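Local coordinates for endolysin (Clostridium phage phiCD27, PDB 3QAY), which probably cleaves the N-acetylmuramoyl-L-alanine amide bond of Clostridium difficile peptidoglycan, using a zinc-dependent amidase catalytic domain, at residues Lys3-Ser15 and Glu27-Ala39. Residues are numbered along the deposited sequence; the frame is centred on the assembly and turned at random.
Sequences KICITVGHSILKS and EYQYNKSLAPVLA. With ZN (zinc ion), chain E.
H10 and E27 reach a shared zinc ion by different torsions: H10 CG lies anti to its carbonyl carbon (chi1 -50°), whereas the glutamate starts anti to its backbone nitrogen and stays extended beyond CG (chi2 -179°). The ring presents its edge, and E27 OE2 lies near the ring plane while the carboxylate is turned 74° from it. H10 NE2 binds the zinc at 2.0 Å and E27 OE2 does so at 2.1 Å. H85, from strand 80-87, and a water also bind the metal. The second carboxylate oxygen, OE1, accepts a hydrogen bond from the backbone N of A21, which should limit rotation of the group.

One residue further along the helix, the Y28 ring receives the backbone that follows strand 3-8. G9 O meets its edge at CD1, S11 C sits over one face, and the I12 side chain crosses it at about a right angle, CG1 lying 3.9 Å from Y28 CE2. The phenol oxygen is hydrogen-bonded to the carboxylate of E56, which also forms a salt bridge with K32.

Farther along, strand 3-8 and the 27-39 part of helix 27-44 run nearly antiparallel, their axes approaching to 8.6 Å, as the first two elements of a beta-alpha-beta unit completed by strand 48-52. The packing there is mainly apolar, with methyls also resting on the helix backbone. V8 divides its branches, CG1 against the Y28 ring at CD1 and CG2 against the methyl of A35 (3.6 Å to CB), while I6 CD1 fits between L38 and A39, 3.7 Å from L38 CG.

No hydrogen bond joins the two segments, so hydrophobic packing and the metal link them. The arrangement illustrates how a zinc amidase can assemble its site from a strand's C-terminal loop and a helix's first turn; the zinc would be expected to polarise the water bound to it.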
ATOM      1  N   LYS A   3      12.184 -10.079  -5.157  1.00 17.90           N
ATOM      2  CA  LYS A   3      12.407  -8.652  -5.401  1.00 17.07           C
ATOM      3  C   LYS A   3      11.048  -7.943  -5.410  1.00 15.58           C
ATOM      4  O   LYS A   3      10.183  -8.250  -6.237  1.00 15.44           O
ATOM      5  CB  LYS A   3      13.137  -8.416  -6.723  1.00 17.72           C
ATOM      6  CG  LYS A   3      13.659  -6.981  -6.870  1.00 18.21           C
ATOM      7  CD  LYS A   3      14.351  -6.735  -8.202  1.00 19.24           C
ATOM      8  CE  LYS A   3      14.861  -5.306  -8.272  1.00 19.20           C
ATOM      9  NZ  LYS A   3      15.559  -4.999  -9.554  1.00 20.98           N
ATOM     10  N   ILE A   4      10.870  -6.998  -4.491  1.00 14.13           N
ATOM     11  CA  ILE A   4       9.566  -6.406  -4.237  1.00 12.66           C
ATOM     12  C   ILE A   4       9.592  -4.914  -4.526  1.00 12.26           C
ATOM     13  O   ILE A   4      10.554  -4.220  -4.193  1.00 12.40           O
ATOM     14  CB  ILE A   4       9.116  -6.631  -2.768  1.00 12.28           C
ATOM     15  CG1 ILE A   4       9.132  -8.115  -2.414  1.00 12.43           C
ATOM     16  CG2 ILE A   4       7.718  -6.078  -2.537  1.00 10.89           C
ATOM     17  CD1 ILE A   4       8.721  -8.411  -0.974  1.00 12.21           C
ATOM     18  N   CYS A   5       8.535  -4.425  -5.159  1.00 11.54           N
ATOM     19  CA  CYS A   5       8.397  -2.997  -5.415  1.00 10.98           C
ATOM     20  C   CYS A   5       7.287  -2.471  -4.535  1.00 10.21           C
ATOM     21  O   CYS A   5       6.207  -3.056  -4.500  1.00  9.88           O
ATOM     22  CB  CYS A   5       8.046  -2.736  -6.873  1.00 11.04           C
ATOM     23  SG  CYS A   5       7.890  -0.970  -7.294  1.00 11.76           S
ATOM     24  N   ILE A   6       7.563  -1.386  -3.811  1.00  9.62           N
ATOM     25  CA  ILE A   6       6.540  -0.699  -3.032  1.00  9.02           C
ATOM     26  C   ILE A   6       6.346   0.684  -3.633  1.00  8.98           C
ATOM     27  O   ILE A   6       7.280   1.490  -3.651  1.00  9.31           O
ATOM     28  CB  ILE A   6       6.931  -0.537  -1.544  1.00  8.68           C
ATOM     29  CG1 ILE A   6       7.159  -1.892  -0.883  1.00  8.92           C
ATOM     30  CG2 ILE A   6       5.836   0.213  -0.776  1.00  8.50           C
ATOM     31  CD1 ILE A   6       7.744  -1.783   0.525  1.00  7.38           C
ATOM     32  N   THR A   7       5.152   0.945  -4.157  1.00  8.49           N
ATOM     33  CA  THR A   7       4.800   2.287  -4.586  1.00  8.44           C
ATOM     34  C   THR A   7       3.951   2.954  -3.511  1.00  7.93           C
ATOM     35  O   THR A   7       3.151   2.297  -2.850  1.00  7.29           O
ATOM     36  CB  THR A   7       4.039   2.296  -5.917  1.00  8.35           C
ATOM     37  OG1 THR A   7       2.843   1.526  -5.802  1.00  9.67           O
ATOM     38  CG2 THR A   7       4.897   1.727  -7.033  1.00  8.53           C
ATOM     39  N   VAL A   8       4.158   4.256  -3.321  1.00  7.88           N
ATOM     40  CA  VAL A   8       3.290   5.058  -2.475  1.00  7.59           C
ATOM     41  C   VAL A   8       2.236   5.699  -3.368  1.00  7.82           C
ATOM     42  O   VAL A   8       2.564   6.364  -4.352  1.00  7.36           O
ATOM     43  CB  VAL A   8       4.079   6.141  -1.718  1.00  8.25           C
ATOM     44  CG1 VAL A   8       3.143   7.158  -1.079  1.00  7.09           C
ATOM     45  CG2 VAL A   8       4.991   5.486  -0.670  1.00  8.22           C
ATOM     46  N   GLY A   9       0.971   5.475  -3.027  1.00  7.47           N
ATOM     47  CA  GLY A   9      -0.133   6.042  -3.769  1.00  7.66           C
ATOM     48  C   GLY A   9      -0.190   7.553  -3.658  1.00  7.94           C
ATOM     49  O   GLY A   9       0.208   8.130  -2.641  1.00  8.13           O
ATOM     50  N   HIS A  10      -0.663   8.183  -4.732  1.00  8.61           N
ATOM     51  CA  HIS A  10      -0.902   9.624  -4.798  1.00  8.98           C
ATOM     52  C   HIS A  10       0.389  10.432  -4.862  1.00  9.49           C
ATOM     53  O   HIS A  10       1.473   9.864  -4.986  1.00  9.65           O
ATOM     54  CB  HIS A  10      -1.814  10.051  -3.650  1.00  9.17           C
ATOM     55  CG  HIS A  10      -3.038   9.200  -3.539  1.00  9.31           C
ATOM     56  ND1 HIS A  10      -4.067   9.266  -4.451  1.00 10.66           N
ATOM     57  CD2 HIS A  10      -3.371   8.225  -2.662  1.00  9.59           C
ATOM     58  CE1 HIS A  10      -5.000   8.393  -4.120  1.00  9.99           C
ATOM     59  NE2 HIS A  10      -4.603   7.747  -3.038  1.00  8.85           N
ATOM     60  N   SER A  11       0.257  11.757  -4.823  1.00 10.05           N
ATOM     61  CA  SER A  11       1.396  12.666  -4.926  1.00 10.56           C
ATOM     62  C   SER A  11       1.029  14.075  -4.477  1.00 11.03           C
ATOM     63  O   SER A  11      -0.140  14.394  -4.264  1.00 10.58           O
ATOM     64  CB  SER A  11       1.887  12.728  -6.375  1.00 11.07           C
ATOM     65  OG  SER A  11       0.894  13.274  -7.229  1.00 11.26           O
ATOM     66  N   ILE A  12       2.046  14.917  -4.348  1.00 11.74           N
ATOM     67  CA  ILE A  12       1.852  16.340  -4.156  1.00 12.30           C
ATOM     68  C   ILE A  12       2.136  17.031  -5.479  1.00 13.44           C
ATOM     69  O   ILE A  12       3.273  17.014  -5.962  1.00 13.74           O
ATOM     70  CB  ILE A  12       2.771  16.894  -3.062  1.00 12.45           C
ATOM     71  CG1 ILE A  12       2.386  16.306  -1.709  1.00 11.77           C
ATOM     72  CG2 ILE A  12       2.685  18.419  -3.015  1.00 12.79           C
ATOM     73  CD1 ILE A  12       3.225  16.802  -0.563  1.00 12.88           C
ATOM     74  N   LEU A  13       1.100  17.639  -6.060  1.00 14.14           N
ATOM     75  CA  LEU A  13       1.227  18.341  -7.339  1.00 15.32           C
ATOM     76  C   LEU A  13       2.098  19.591  -7.222  1.00 16.09           C
ATOM     77  O   LEU A  13       2.481  20.000  -6.127  1.00 16.35           O
ATOM     78  CB  LEU A  13      -0.155  18.734  -7.905  1.00 15.76           C
ATOM     79  CG  LEU A  13      -1.033  17.732  -8.682  1.00 16.00           C
ATOM     80  CD1 LEU A  13      -0.362  16.368  -8.895  1.00 14.85           C
ATOM     81  CD2 LEU A  13      -2.412  17.585  -8.051  1.00 16.43           C
ATOM     82  N   LYS A  14       2.398  20.190  -8.373  1.00 16.84           N
ATOM     83  CA  LYS A  14       3.164  21.432  -8.453  1.00 17.71           C
ATOM     84  C   LYS A  14       2.459  22.590  -7.744  1.00 17.48           C
ATOM     85  O   LYS A  14       3.112  23.468  -7.179  1.00 17.87           O
ATOM     86  CB  LYS A  14       3.404  21.793  -9.919  1.00 19.04           C
ATOM     87  CG  LYS A  14       4.371  22.947 -10.124  1.00 21.66           C
ATOM     88  CD  LYS A  14       4.568  23.247 -11.598  1.00 24.41           C
ATOM     89  CE  LYS A  14       5.792  24.124 -11.813  1.00 27.15           C
ATOM     90  NZ  LYS A  14       7.038  23.461 -11.310  1.00 28.77           N
ATOM     91  N   SER A  15       1.130  22.575  -7.776  1.00 16.46           N
ATOM     92  CA  SER A  15       0.311  23.548  -7.062  1.00 16.55           C
ATOM     93  C   SER A  15       0.449  23.442  -5.546  1.00 16.00           C
ATOM     94  O   SER A  15       0.100  24.376  -4.827  1.00 16.13           O
ATOM     95  CB  SER A  15      -1.157  23.330  -7.404  1.00 16.49           C
ATOM     96  OG  SER A  15      -1.625  22.134  -6.805  1.00 14.72           O
ATOM     97  N   GLU A  27      -3.268  10.715   3.918  1.00  9.76           N
ATOM     98  CA  GLU A  27      -2.973   9.402   3.354  1.00  9.28           C
ATOM     99  C   GLU A  27      -1.565   9.352   2.768  1.00  9.22           C
ATOM    100  O   GLU A  27      -0.781   8.470   3.111  1.00  8.73           O
ATOM    101  CB  GLU A  27      -4.005   9.044   2.284  1.00  9.23           C
ATOM    102  CG  GLU A  27      -3.626   7.863   1.421  1.00  9.08           C
ATOM    103  CD  GLU A  27      -4.656   7.542   0.363  1.00  9.84           C
ATOM    104  OE1 GLU A  27      -5.617   8.323   0.176  1.00 11.06           O
ATOM    105  OE2 GLU A  27      -4.488   6.501  -0.298  1.00 10.06           O
ATOM    106  N   TYR A  28      -1.253  10.298   1.885  1.00  9.49           N
ATOM    107  CA  TYR A  28       0.055  10.326   1.224  1.00  9.83           C
ATOM    108  C   TYR A  28       1.202  10.372   2.228  1.00  9.87           C
ATOM    109  O   TYR A  28       2.148   9.585   2.126  1.00 10.01           O
ATOM    110  CB  TYR A  28       0.147  11.509   0.261  1.00 10.20           C
ATOM    111  CG  TYR A  28       1.527  11.741  -0.310  1.00 10.70           C
ATOM    112  CD1 TYR A  28       1.987  11.005  -1.399  1.00 11.08           C
ATOM    113  CD2 TYR A  28       2.369  12.708   0.230  1.00 10.91           C
ATOM    114  CE1 TYR A  28       3.256  11.228  -1.934  1.00 11.43           C
ATOM    115  CE2 TYR A  28       3.635  12.929  -0.290  1.00 11.34           C
ATOM    116  CZ  TYR A  28       4.073  12.191  -1.369  1.00 10.70           C
ATOM    117  OH  TYR A  28       5.331  12.418  -1.885  1.00 11.78           O
ATOM    118  N   GLN A  29       1.106  11.282   3.198  1.00 10.32           N
ATOM    119  CA  GLN A  29       2.150  11.461   4.206  1.00 10.61           C
ATOM    120  C   GLN A  29       2.328  10.196   5.051  1.00 10.54           C
ATOM    121  O   GLN A  29       3.461   9.773   5.277  1.00 10.56           O
ATOM    122  CB  GLN A  29       1.861  12.663   5.119  1.00 11.09           C
ATOM    123  CG  GLN A  29       1.864  14.036   4.416  1.00 11.88           C
ATOM    124  CD  GLN A  29       3.229  14.438   3.846  1.00 12.68           C
ATOM    125  OE1 GLN A  29       4.279  13.985   4.314  1.00 14.05           O
ATOM    126  NE2 GLN A  29       3.212  15.287   2.823  1.00 11.35           N
ATOM    127  N   TYR A  30       1.226   9.592   5.510  1.00 10.24           N
ATOM    128  CA  TYR A  30       1.325   8.345   6.290  1.00 10.10           C
ATOM    129  C   TYR A  30       2.080   7.276   5.504  1.00  9.83           C
ATOM    130  O   TYR A  30       3.043   6.688   6.000  1.00 10.26           O
ATOM    131  CB  TYR A  30      -0.049   7.796   6.706  1.00  9.80           C
ATOM    132  CG  TYR A  30       0.089   6.542   7.554  1.00  9.42           C
ATOM    133  CD1 TYR A  30       0.338   6.633   8.914  1.00 10.68           C
ATOM    134  CD2 TYR A  30       0.027   5.274   6.982  1.00  9.78           C
ATOM    135  CE1 TYR A  30       0.491   5.501   9.696  1.00 11.58           C
ATOM    136  CE2 TYR A  30       0.185   4.128   7.754  1.00 10.06           C
ATOM    137  CZ  TYR A  30       0.415   4.250   9.108  1.00 10.86           C
ATOM    138  OH  TYR A  30       0.575   3.128   9.885  1.00 12.72           O
ATOM    139  N   ASN A  31       1.650   7.044   4.269  1.00  9.54           N
ATOM    140  CA  ASN A  31       2.243   5.998   3.439  1.00  9.77           C
ATOM    141  C   ASN A  31       3.670   6.311   2.978  1.00  9.97           C
ATOM    142  O   ASN A  31       4.475   5.401   2.795  1.00  9.95           O
ATOM    143  CB  ASN A  31       1.320   5.672   2.254  1.00  9.61           C
ATOM    144  CG  ASN A  31       0.050   4.937   2.690  1.00 10.09           C
ATOM    145  OD1 ASN A  31      -1.056   5.258   2.242  1.00 12.87           O
ATOM    146  ND2 ASN A  31       0.204   3.958   3.565  1.00  8.27           N
ATOM    147  N   LYS A  32       3.991   7.593   2.823  1.00 10.47           N
ATOM    148  CA  LYS A  32       5.378   8.022   2.619  1.00 11.18           C
ATOM    149  C   LYS A  32       6.257   7.595   3.811  1.00 11.41           C
ATOM    150  O   LYS A  32       7.416   7.210   3.633  1.00 11.91           O
ATOM    151  CB  LYS A  32       5.435   9.544   2.400  1.00 11.67           C
ATOM    152  CG  LYS A  32       6.832  10.146   2.330  1.00 13.29           C
ATOM    153  CD  LYS A  32       6.785  11.654   2.117  1.00 14.43           C
ATOM    154  CE  LYS A  32       8.187  12.238   1.944  1.00 16.10           C
ATOM    155  NZ  LYS A  32       8.147  13.712   1.720  1.00 17.66           N
ATOM    156  N   SER A  33       5.697   7.665   5.016  1.00 11.32           N
ATOM    157  CA  SER A  33       6.390   7.233   6.236  1.00 11.57           C
ATOM    158  C   SER A  33       6.431   5.713   6.402  1.00 11.06           C
ATOM    159  O   SER A  33       7.449   5.171   6.802  1.00 11.54           O
ATOM    160  CB  SER A  33       5.750   7.866   7.479  1.00 11.90           C
ATOM    161  OG  SER A  33       6.045   9.247   7.546  1.00 12.99           O
ATOM    162  N   LEU A  34       5.321   5.038   6.111  1.00 10.63           N
ATOM    163  CA  LEU A  34       5.242   3.570   6.213  1.00 10.14           C
ATOM    164  C   LEU A  34       6.140   2.817   5.215  1.00  9.80           C
ATOM    165  O   LEU A  34       6.746   1.803   5.556  1.00  9.35           O
ATOM    166  CB  LEU A  34       3.796   3.113   6.003  1.00  9.89           C
ATOM    167  CG  LEU A  34       3.548   1.597   6.048  1.00  9.65           C
ATOM    168  CD1 LEU A  34       3.981   1.038   7.391  1.00  8.65           C
ATOM    169  CD2 LEU A  34       2.072   1.292   5.766  1.00  8.97           C
ATOM    170  N   ALA A  35       6.191   3.304   3.978  1.00  9.35           N
ATOM    171  CA  ALA A  35       6.862   2.588   2.882  1.00  9.18           C
ATOM    172  C   ALA A  35       8.282   2.103   3.224  1.00  9.42           C
ATOM    173  O   ALA A  35       8.580   0.927   3.036  1.00  9.18           O
ATOM    174  CB  ALA A  35       6.871   3.442   1.605  1.00  9.09           C
ATOM    175  N   PRO A  36       9.157   3.001   3.725  1.00 10.23           N
ATOM    176  CA  PRO A  36      10.520   2.599   4.102  1.00 10.76           C
ATOM    177  C   PRO A  36      10.594   1.635   5.288  1.00 10.72           C
ATOM    178  O   PRO A  36      11.490   0.800   5.337  1.00 11.08           O
ATOM    179  CB  PRO A  36      11.202   3.923   4.441  1.00 11.32           C
ATOM    180  CG  PRO A  36      10.115   4.874   4.689  1.00 11.52           C
ATOM    181  CD  PRO A  36       8.979   4.458   3.835  1.00 10.50           C
ATOM    182  N   VAL A  37       9.658   1.740   6.223  1.00 10.57           N
ATOM    183  CA  VAL A  37       9.570   0.786   7.331  1.00 10.77           C
ATOM    184  C   VAL A  37       9.143  -0.595   6.806  1.00 10.60           C
ATOM    185  O   VAL A  37       9.701  -1.628   7.216  1.00 11.23           O
ATOM    186  CB  VAL A  37       8.590   1.274   8.409  1.00 10.74           C
ATOM    187  CG1 VAL A  37       8.425   0.226   9.515  1.00 10.79           C
ATOM    188  CG2 VAL A  37       9.065   2.604   8.993  1.00 10.75           C
ATOM    189  N   LEU A  38       8.169  -0.610   5.898  1.00  9.68           N
ATOM    190  CA  LEU A  38       7.710  -1.855   5.264  1.00  9.49           C
ATOM    191  C   LEU A  38       8.838  -2.529   4.483  1.00  9.76           C
ATOM    192  O   LEU A  38       9.023  -3.739   4.578  1.00 10.31           O
ATOM    193  CB  LEU A  38       6.521  -1.588   4.329  1.00  8.44           C
ATOM    194  CG  LEU A  38       5.883  -2.781   3.608  1.00  7.80           C
ATOM    195  CD1 LEU A  38       5.439  -3.857   4.607  1.00  6.77           C
ATOM    196  CD2 LEU A  38       4.706  -2.347   2.735  1.00  6.06           C
ATOM    197  N   ALA A  39       9.581  -1.739   3.706  1.00 10.00           N
ATOM    198  CA  ALA A  39      10.744  -2.238   2.961  1.00 10.15           C
ATOM    199  C   ALA A  39      11.766  -2.911   3.878  1.00 10.93           C
ATOM    200  O   ALA A  39      12.216  -4.025   3.605  1.00 10.70           O
ATOM    201  CB  ALA A  39      11.406  -1.099   2.172  1.00 10.45           C
TER
HETATM  202 ZN    ZN E 180      -5.443   6.176  -2.121  1.00  9.00          ZN
HETATM  203  O   HOH W   1      -6.622   6.035  -4.239  1.00 13.81           O